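PDB 2C0R: phosphoserine aminotransferase from Bacillus circulans, which catalyses the reversible, pyridoxal-phosphate-dependent transamination between glutamate and 3-phosphohydroxypyruvate that yields phosphoserine, and acts likewise on the phosphohydroxythreonine of pyridoxine biosynthesis. Local coordinates for residues 45-50 with 238-243. The protein carries 1 engineered substitution. Residues are numbered along the deposited sequence; the frame is centred on the assembly and turned at random.
With PLP (pyridoxal-5'-phosphate), chain D.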
ATOM      1  N   ALA A  45     -19.262   4.171   7.273  1.00 14.36           N
ATOM      2  CA  ALA A  45     -20.128   3.523   6.286  1.00 13.87           C
ATOM      3  C   ALA A  45     -19.844   3.958   4.860  1.00 12.81           C
ATOM      4  O   ALA A  45     -20.073   3.176   3.932  1.00 14.77           O
ATOM      5  CB  ALA A  45     -21.614   3.782   6.567  1.00 18.94           C
ATOM      6  N   VAL A  46     -19.388   5.177   4.630  1.00 12.44           N
ATOM      7  CA  VAL A  46     -19.102   5.625   3.250  1.00 12.87           C
ATOM      8  C   VAL A  46     -17.936   4.846   2.663  1.00 11.60           C
ATOM      9  O   VAL A  46     -18.079   4.305   1.570  1.00 11.92           O
ATOM     10  CB  VAL A  46     -18.838   7.131   3.219  1.00 14.12           C
ATOM     11  CG1 VAL A  46     -18.457   7.578   1.809  1.00 13.80           C
ATOM     12  CG2 VAL A  46     -20.083   7.926   3.684  1.00 14.76           C
ATOM     13  N   TYR A  47     -16.813   4.783   3.378  1.00 10.97           N
ATOM     14  CA  TYR A  47     -15.711   4.023   2.803  1.00 10.94           C
ATOM     15  C   TYR A  47     -16.116   2.563   2.755  1.00 10.37           C
ATOM     16  O   TYR A  47     -15.810   1.855   1.824  1.00 11.85           O
ATOM     17  CB  TYR A  47     -14.360   4.331   3.572  1.00 11.82           C
ATOM     18  CG  TYR A  47     -13.407   3.259   3.016  1.00 11.57           C
ATOM     19  CD1 TYR A  47     -12.854   3.450   1.758  1.00 12.08           C
ATOM     20  CD2 TYR A  47     -13.072   2.084   3.676  1.00 10.13           C
ATOM     21  CE1 TYR A  47     -11.999   2.539   1.178  1.00 12.37           C
ATOM     22  CE2 TYR A  47     -12.259   1.128   3.127  1.00 10.32           C
ATOM     23  CZ  TYR A  47     -11.712   1.367   1.862  1.00 10.69           C
ATOM     24  OH  TYR A  47     -10.896   0.470   1.261  1.00 11.58           O
ATOM     25  N   GLU A  48     -16.711   2.011   3.811  1.00 12.02           N
ATOM     26  CA  GLU A  48     -17.007   0.574   3.858  1.00 11.83           C
ATOM     27  C   GLU A  48     -17.875   0.196   2.676  1.00 11.27           C
ATOM     28  O   GLU A  48     -17.746  -0.881   2.109  1.00 12.70           O
ATOM     29  CB  GLU A  48     -17.717   0.205   5.180  1.00 12.82           C
ATOM     30  CG  GLU A  48     -16.728   0.147   6.335  1.00 16.33           C
ATOM     31  CD  GLU A  48     -17.415  -0.051   7.663  1.00 17.00           C
ATOM     32  OE1 GLU A  48     -18.615   0.306   7.735  1.00 19.67           O
ATOM     33  OE2 GLU A  48     -16.732  -0.531   8.563  1.00 18.08           O
ATOM     34  N   ALA A  49     -18.772   1.093   2.260  1.00 13.69           N
ATOM     35  CA  ALA A  49     -19.591   0.758   1.096  1.00 12.77           C
ATOM     36  C   ALA A  49     -18.727   0.557  -0.153  1.00 11.47           C
ATOM     37  O   ALA A  49     -18.961  -0.355  -0.948  1.00 12.90           O
ATOM     38  CB  ALA A  49     -20.629   1.855   0.830  1.00 13.68           C
ATOM     39  N   VAL A  50     -17.731   1.425  -0.343  1.00 11.05           N
ATOM     40  CA  VAL A  50     -16.857   1.332  -1.494  1.00 11.29           C
ATOM     41  C   VAL A  50     -16.038   0.046  -1.407  1.00 10.63           C
ATOM     42  O   VAL A  50     -15.880  -0.717  -2.366  1.00 11.58           O
ATOM     43  CB  VAL A  50     -15.907   2.555  -1.566  1.00 12.84           C
ATOM     44  CG1 VAL A  50     -14.774   2.345  -2.541  1.00 16.33           C
ATOM     45  CG2 VAL A  50     -16.735   3.807  -1.890  1.00 15.10           C
ATOM     46  N   ASN A 238      -6.325  -3.661   9.775  1.00 11.61           N
ATOM     47  CA  ASN A 238      -5.642  -2.371   9.873  1.00 11.85           C
ATOM     48  C   ASN A 238      -6.120  -1.448   8.755  1.00 11.22           C
ATOM     49  O   ASN A 238      -7.066  -1.777   8.038  1.00 11.66           O
ATOM     50  CB  ASN A 238      -4.129  -2.490   9.891  1.00 11.34           C
ATOM     51  CG  ASN A 238      -3.531  -2.754   8.549  1.00 11.70           C
ATOM     52  OD1 ASN A 238      -4.130  -3.343   7.661  1.00 13.12           O
ATOM     53  ND2 ASN A 238      -2.271  -2.289   8.408  1.00 12.29           N
ATOM     54  N   THR A 239      -5.460  -0.302   8.655  1.00 10.53           N
ATOM     55  CA  THR A 239      -5.968   0.674   7.688  1.00 11.35           C
ATOM     56  C   THR A 239      -5.707   0.155   6.275  1.00 11.64           C
ATOM     57  O   THR A 239      -4.556  -0.074   5.931  1.00 11.74           O
ATOM     58  CB  THR A 239      -5.333   2.057   7.911  1.00 12.72           C
ATOM     59  OG1 THR A 239      -5.429   2.336   9.325  1.00 12.05           O
ATOM     60  CG2 THR A 239      -6.123   3.062   7.111  1.00 13.43           C
ATOM     61  N   PRO A 240      -6.715  -0.032   5.428  1.00 11.14           N
ATOM     62  CA  PRO A 240      -6.452  -0.496   4.064  1.00 11.97           C
ATOM     63  C   PRO A 240      -5.940   0.633   3.168  1.00 12.18           C
ATOM     64  O   PRO A 240      -5.963   1.806   3.560  1.00 12.51           O
ATOM     65  CB  PRO A 240      -7.864  -0.936   3.636  1.00 12.50           C
ATOM     66  CG  PRO A 240      -8.761   0.099   4.295  1.00 12.20           C
ATOM     67  CD  PRO A 240      -8.148   0.175   5.662  1.00 13.33           C
ATOM     68  N   PRO A 241      -5.487   0.300   1.970  1.00 12.58           N
ATOM     69  CA  PRO A 241      -5.134   1.296   0.938  1.00 11.28           C
ATOM     70  C   PRO A 241      -6.403   1.873   0.310  1.00 12.22           C
ATOM     71  O   PRO A 241      -6.811   1.469  -0.780  1.00 12.71           O
ATOM     72  CB  PRO A 241      -4.279   0.477  -0.033  1.00 12.93           C
ATOM     73  CG  PRO A 241      -4.818  -0.914   0.093  1.00 12.30           C
ATOM     74  CD  PRO A 241      -5.205  -1.098   1.549  1.00 13.36           C
ATOM     75  N   SER A 242      -6.998   2.787   1.066  1.00 13.28           N
ATOM     76  CA  SER A 242      -8.394   3.113   0.781  1.00 14.22           C
ATOM     77  C   SER A 242      -8.517   3.817  -0.570  1.00 14.24           C
ATOM     78  O   SER A 242      -9.465   3.518  -1.294  1.00 13.43           O
ATOM     79  CB  SER A 242      -9.034   3.897   1.920  1.00 17.82           C
ATOM     80  OG  SER A 242      -8.193   4.912   2.341  1.00 25.31           O
ATOM     81  N   PHE A 243      -7.616   4.688  -0.957  1.00 13.59           N
ATOM     82  CA  PHE A 243      -7.760   5.349  -2.273  1.00 13.02           C
ATOM     83  C   PHE A 243      -7.545   4.330  -3.378  1.00 13.49           C
ATOM     84  O   PHE A 243      -8.232   4.376  -4.383  1.00 12.81           O
ATOM     85  CB  PHE A 243      -6.818   6.538  -2.434  1.00 15.76           C
ATOM     86  CG  PHE A 243      -7.104   7.340  -3.686  1.00 14.69           C
ATOM     87  CD1 PHE A 243      -8.250   8.123  -3.753  1.00 18.20           C
ATOM     88  CD2 PHE A 243      -6.243   7.318  -4.768  1.00 16.57           C
ATOM     89  CE1 PHE A 243      -8.594   8.889  -4.810  1.00 19.80           C
ATOM     90  CE2 PHE A 243      -6.631   8.079  -5.863  1.00 17.22           C
ATOM     91  CZ  PHE A 243      -7.786   8.815  -5.927  1.00 17.46           C
TER
HETATM   92  N1  PLP D 363       0.364   2.734  15.643  1.00 11.32           N
HETATM   93  C2  PLP D 363      -0.282   3.882  15.989  1.00 11.44           C
HETATM   94  C2A PLP D 363       0.299   4.822  17.020  1.00 15.43           C
HETATM   95  C3  PLP D 363      -1.458   4.186  15.310  1.00 12.07           C
HETATM   96  O3  PLP D 363      -2.051   5.351  15.657  1.00 15.52           O
HETATM   97  C4  PLP D 363      -1.929   3.397  14.283  1.00 13.62           C
HETATM   98  C4A PLP D 363      -3.216   3.674  13.471  1.00 17.85           C
HETATM   99  C5  PLP D 363      -1.268   2.232  14.011  1.00 12.37           C
HETATM  100  C6  PLP D 363      -0.102   1.927  14.664  1.00 11.34           C
HETATM  101  C5A PLP D 363      -1.797   1.211  13.001  1.00 12.34           C
HETATM  102  O4P PLP D 363      -1.533   1.659  11.659  1.00 11.66           O
HETATM  103  P   PLP D 363      -1.962   0.842  10.378  1.00 11.65           P
HETATM  104  O1P PLP D 363      -1.363   1.580   9.217  1.00 12.51           O
HETATM  105  O2P PLP D 363      -3.472   0.824  10.390  1.00 12.06           O
HETATM  106  O3P PLP D 363      -1.388  -0.539  10.546  1.00 11.88           O
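The loop that lends its phosphate-binding residues to the cofactor site across the dimer interface, and the start of the helix following it, meet the first turn of helix 45-61 through the ring of Tyr47. With CG anti to the backbone N (chi1 169°), the phenol of Tyr47 extends toward Pro240 and Ser242. These two lie on the same side of the ring plane: Tyr47 CE1 comes within 3.3 Å of Ser242 CB, a close fit for two carbons, and across the ring Tyr47 CE2 is 3.8 Å from Pro240 CG. The hydroxyl end, Tyr47 OH, lies 3.7 Å from Pro240 CG. Both neighbours approach the ring obliquely and offer it carbon atoms, which makes this van der Waals packing. The hydroxyl's polar partner lies one turn further along its own helix, where it is hydrogen-bonded to His51 ND1. Pro241, centre of an inverse gamma turn and N-cap residue of helix 242-257, turns its side chain away from Tyr47 between the two residues that touch it. Just before the prolines, the loop binds the phosphate of the cofactor: Thr239 OG1 donates to PLP O2P at 2.7 Å and Thr239 N to the same oxygen at 2.9 Å, while Asn238 ND2 reaches PLP O3P at 2.9 Å in a fairly straight bond (163°). Two donors from one residue thus grip a single phosphate oxygen. Ala77, Ser78, Thr153 and Gln196 of the second subunit supply further bonds to this cofactor, and Pro240 O accepts a hydrogen bond from Ser202 OG of that subunit. Tyr47 thus packs on the Pro240 and Ser242 end of a loop whose other residues bind the phosphate, in an active site built from both subunits, as is characteristic of the dimeric PLP-dependent aminotransferases.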